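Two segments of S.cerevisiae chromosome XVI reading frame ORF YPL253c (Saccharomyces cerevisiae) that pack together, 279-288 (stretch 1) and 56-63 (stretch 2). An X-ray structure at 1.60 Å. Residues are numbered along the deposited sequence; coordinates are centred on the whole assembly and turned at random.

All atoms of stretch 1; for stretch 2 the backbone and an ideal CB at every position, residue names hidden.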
# COMPACT_ATOMS: atom_id res chain seq x y z
N LEU A 279 15.65 -2.15 -3.62
CA LEU A 279 14.20 -2.33 -3.73
C LEU A 279 13.84 -3.49 -4.68
O LEU A 279 12.91 -4.25 -4.40
CB LEU A 279 13.48 -1.02 -4.10
CG LEU A 279 13.06 -0.10 -2.92
CD1 LEU A 279 14.22 0.34 -2.02
CD2 LEU A 279 12.24 1.12 -3.37
N LEU A 280 14.59 -3.66 -5.76
CA LEU A 280 14.39 -4.83 -6.61
C LEU A 280 14.67 -6.12 -5.84
O LEU A 280 13.90 -7.06 -5.90
CB LEU A 280 15.23 -4.74 -7.89
CG LEU A 280 14.85 -3.63 -8.87
CD1 LEU A 280 15.94 -3.49 -9.91
CD2 LEU A 280 13.49 -3.91 -9.52
N THR A 281 15.77 -6.16 -5.09
CA THR A 281 16.06 -7.33 -4.27
C THR A 281 14.93 -7.67 -3.29
O THR A 281 14.53 -8.82 -3.14
CB THR A 281 17.41 -7.17 -3.54
OG1 THR A 281 18.44 -7.09 -4.52
CG2 THR A 281 17.67 -8.36 -2.60
N ILE A 282 14.40 -6.64 -2.64
CA ILE A 282 13.31 -6.82 -1.68
C ILE A 282 12.07 -7.35 -2.38
O ILE A 282 11.39 -8.23 -1.85
CB ILE A 282 13.05 -5.53 -0.90
CG1 ILE A 282 14.29 -5.23 -0.04
CG2 ILE A 282 11.80 -5.66 -0.01
CD1 ILE A 282 14.29 -3.91 0.66
N SER A 283 11.81 -6.85 -3.58
CA SER A 283 10.66 -7.30 -4.36
C SER A 283 10.72 -8.81 -4.60
O SER A 283 9.69 -9.49 -4.60
CB SER A 283 10.54 -6.52 -5.68
OG SER A 283 11.46 -6.97 -6.67
N GLU A 284 11.93 -9.35 -4.78
CA GLU A 284 12.06 -10.81 -4.94
C GLU A 284 11.76 -11.59 -3.65
O GLU A 284 11.13 -12.65 -3.69
CB GLU A 284 13.42 -11.20 -5.52
CG GLU A 284 13.43 -12.60 -6.13
CD GLU A 284 14.76 -12.98 -6.76
OE1 GLU A 284 15.40 -12.13 -7.40
OE2 GLU A 284 15.15 -14.16 -6.62
N GLU A 285 12.19 -11.07 -2.51
CA GLU A 285 11.91 -11.68 -1.21
C GLU A 285 10.42 -11.66 -0.88
O GLU A 285 9.87 -12.62 -0.34
CB GLU A 285 12.67 -10.96 -0.12
CG GLU A 285 14.18 -11.03 -0.23
CD GLU A 285 14.81 -10.30 0.92
OE1 GLU A 285 14.76 -9.04 0.91
OE2 GLU A 285 15.33 -10.96 1.84
N VAL A 286 9.76 -10.54 -1.19
CA VAL A 286 8.32 -10.42 -0.96
C VAL A 286 7.56 -11.54 -1.68
O VAL A 286 6.66 -12.16 -1.09
CB VAL A 286 7.80 -9.03 -1.42
CG1 VAL A 286 6.26 -9.03 -1.55
CG2 VAL A 286 8.26 -7.96 -0.45
N GLN A 287 7.95 -11.80 -2.92
CA GLN A 287 7.21 -12.71 -3.80
C GLN A 287 7.65 -14.17 -3.72
O GLN A 287 7.03 -15.04 -4.36
CB GLN A 287 7.27 -12.21 -5.25
CG GLN A 287 6.64 -10.83 -5.43
CD GLN A 287 6.82 -10.28 -6.83
OE1 GLN A 287 5.99 -10.52 -7.72
NE2 GLN A 287 7.89 -9.51 -7.04
N THR A 288 8.70 -14.45 -2.94
CA THR A 288 9.20 -15.83 -2.80
C THR A 288 9.21 -16.38 -1.37
O THR A 288 9.12 -17.59 -1.16
CB THR A 288 10.61 -16.04 -3.46
OG1 THR A 288 11.58 -15.19 -2.83
CG2 THR A 288 10.58 -15.76 -4.96
N UNK A 56 22.09 -8.46 -15.97
CA UNK A 56 21.10 -9.29 -16.66
C UNK A 56 20.07 -9.94 -15.70
O UNK A 56 19.38 -10.89 -16.08
CB UNK A 56 21.82 -10.38 -17.45
N UNK A 57 19.96 -9.41 -14.48
CA UNK A 57 19.02 -9.97 -13.50
C UNK A 57 17.58 -9.56 -13.80
O UNK A 57 17.30 -8.39 -14.01
CB UNK A 57 19.40 -9.52 -12.09
N UNK A 58 16.69 -10.55 -13.79
CA UNK A 58 15.26 -10.36 -14.06
C UNK A 58 14.43 -10.24 -12.78
O UNK A 58 14.45 -11.14 -11.92
CB UNK A 58 14.73 -11.52 -14.90
N UNK A 59 13.71 -9.12 -12.66
CA UNK A 59 12.79 -8.88 -11.55
C UNK A 59 11.36 -8.77 -12.07
O UNK A 59 11.05 -7.87 -12.83
CB UNK A 59 13.18 -7.61 -10.79
N UNK A 60 10.53 -9.71 -11.65
CA UNK A 60 9.13 -9.74 -12.07
C UNK A 60 8.21 -9.17 -11.00
O UNK A 60 8.53 -9.18 -9.80
CB UNK A 60 8.71 -11.17 -12.41
N UNK A 61 7.06 -8.66 -11.46
CA UNK A 61 6.04 -8.07 -10.60
C UNK A 61 4.70 -8.48 -11.16
O UNK A 61 4.59 -8.84 -12.34
CB UNK A 61 6.17 -6.55 -10.52
N UNK A 62 3.65 -8.40 -10.35
CA UNK A 62 2.33 -8.65 -10.91
C UNK A 62 2.04 -7.69 -12.06
O UNK A 62 1.45 -8.07 -13.09
CB UNK A 62 1.26 -8.52 -9.83
N UNK A 63 2.47 -6.44 -11.90
CA UNK A 63 2.41 -5.45 -12.97
C UNK A 63 3.44 -4.36 -12.67
O UNK A 63 3.68 -4.04 -11.50
CB UNK A 63 1.00 -4.86 -13.10

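Position 56 has positive phi (65°, psi 18°), a left-handed turn conformation that favours glycine, asparagine or aspartate but does not exclude others. Nothing of the helix lies within 5.5 Å of its ideal CB. The residue is Glu 56, which makes no contact across the interface.

At position 57 CA-to-CB points toward the helix, yet the ideal CB has no neighbour within 5.5 Å. Only a side chain of some length can arrive, and what awaits it is the carboxylate of Glu 284. Lysine, arginine, histidine or a neutral donor would all be reasonable. His 57 fills the place: its NE2 donates to OE1 of Glu 284 at 3.1 Å, with the carboxylate oxygen at the ring edge, where an imidazole N-H points.

Position 58 begins the strand and directs CA-to-CB away, so the helix expresses no preference; extended angles (-97°/123°) suit a beta-branched residue, and Val 58 is found. Its carbonyl is linked to the helix through water 1, which donates to Val 58 O and, weakly, to OE1 of Glu 284.

At position 59 CA-to-CB points toward the helix. Its ideal CB is 3.9 Å from Leu 280 CD2 and 4.5 Å from Ser 283 OG. Leucine, methionine or an aromatic would suit the apolar surface, and a polar tip could exploit Thr 281 farther along. Tyr 59 does both. Leu 280 CB sits 3.5 Å from the centroid of the Tyr 59 ring, almost on the ring normal, a CH-pi contact over one face. Tyr 59 OH and Thr 281 OG1, 4.0 Å apart, are bridged by water 2.

Position 60 points sideways, its ideal CB 5.5 Å from Gln 287 OE1. A long polar side chain can run outward. Lys 60 leads its end away, while its backbone does the work: Gln 287 NE2 donates to Lys 60 O at 2.9 Å, and water 3 joins that carbonyl to Ser 283 OG.

At position 61 CA-to-CB also points sideways, and the ideal CB is 4.9 Å from Gln 287 OE1, but a large apolar side chain could turn back to Leu 280. Phe 61 does so: Leu 280 CD2 meets its ring edge, 4.0 Å from Phe 61 CZ, and Ser 283 OG is 3.4 Å from that same CZ.

Position 62, with helix-like angles (-58°/-38°) and an ideal CB clear of the helix, tolerates many polar residues. Asn 62 has its OD1 hydrogen-bonded elsewhere in the structure.

Position 63 is extended (-158°/145°) with nothing of the helix near its ideal CB, so the helix leaves the choice open; Arg 63 makes no contact with it.

Stretch 2, residues 56-63: EHVYKFNR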
# COMPACT_ATOMS: atom_id res chain seq x y z
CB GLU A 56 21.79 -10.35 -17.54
CG GLU A 56 22.48 -9.77 -18.77
CD GLU A 56 23.42 -10.75 -19.44
OE1 GLU A 56 23.08 -11.24 -20.54
OE2 GLU A 56 24.49 -11.04 -18.87
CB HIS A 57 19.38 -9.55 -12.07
CG HIS A 57 18.71 -10.39 -11.02
ND1 HIS A 57 19.41 -11.06 -10.05
CD2 HIS A 57 17.40 -10.66 -10.79
CE1 HIS A 57 18.57 -11.72 -9.27
NE2 HIS A 57 17.34 -11.49 -9.70
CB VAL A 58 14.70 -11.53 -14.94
CG1 VAL A 58 13.23 -11.35 -15.21
CG2 VAL A 58 15.46 -11.61 -16.27
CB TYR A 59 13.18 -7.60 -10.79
CG TYR A 59 14.56 -7.66 -10.18
CD1 TYR A 59 14.75 -8.26 -8.95
CD2 TYR A 59 15.66 -7.12 -10.85
CE1 TYR A 59 16.02 -8.31 -8.38
CE2 TYR A 59 16.93 -7.17 -10.29
CZ TYR A 59 17.09 -7.78 -9.06
OH TYR A 59 18.34 -7.84 -8.48
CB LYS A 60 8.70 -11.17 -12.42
CG LYS A 60 9.52 -11.77 -13.55
CD LYS A 60 8.87 -13.02 -14.10
CE LYS A 60 9.92 -14.05 -14.48
NZ LYS A 60 9.33 -15.41 -14.59
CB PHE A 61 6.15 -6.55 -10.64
CG PHE A 61 7.41 -6.02 -10.01
CD1 PHE A 61 7.42 -5.61 -8.69
CD2 PHE A 61 8.58 -5.92 -10.76
CE1 PHE A 61 8.58 -5.13 -8.10
CE2 PHE A 61 9.76 -5.44 -10.18
CZ PHE A 61 9.75 -5.04 -8.85
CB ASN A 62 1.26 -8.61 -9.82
CG ASN A 62 1.47 -9.69 -8.77
OD1 ASN A 62 1.81 -9.40 -7.65
ND2 ASN A 62 1.34 -10.95 -9.18
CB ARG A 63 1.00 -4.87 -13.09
CG ARG A 63 0.83 -3.83 -14.18
CD ARG A 63 -0.60 -3.72 -14.64
NE ARG A 63 -1.07 -4.87 -15.43
CZ ARG A 63 -0.80 -5.06 -16.72
NH1 ARG A 63 -0.03 -4.21 -17.39
NH2 ARG A 63 -1.30 -6.12 -17.35
O HOH W 1 13.82 -11.98 -9.51
O HOH W 2 18.70 -9.19 -6.04
O HOH W 3 10.85 -9.08 -8.25
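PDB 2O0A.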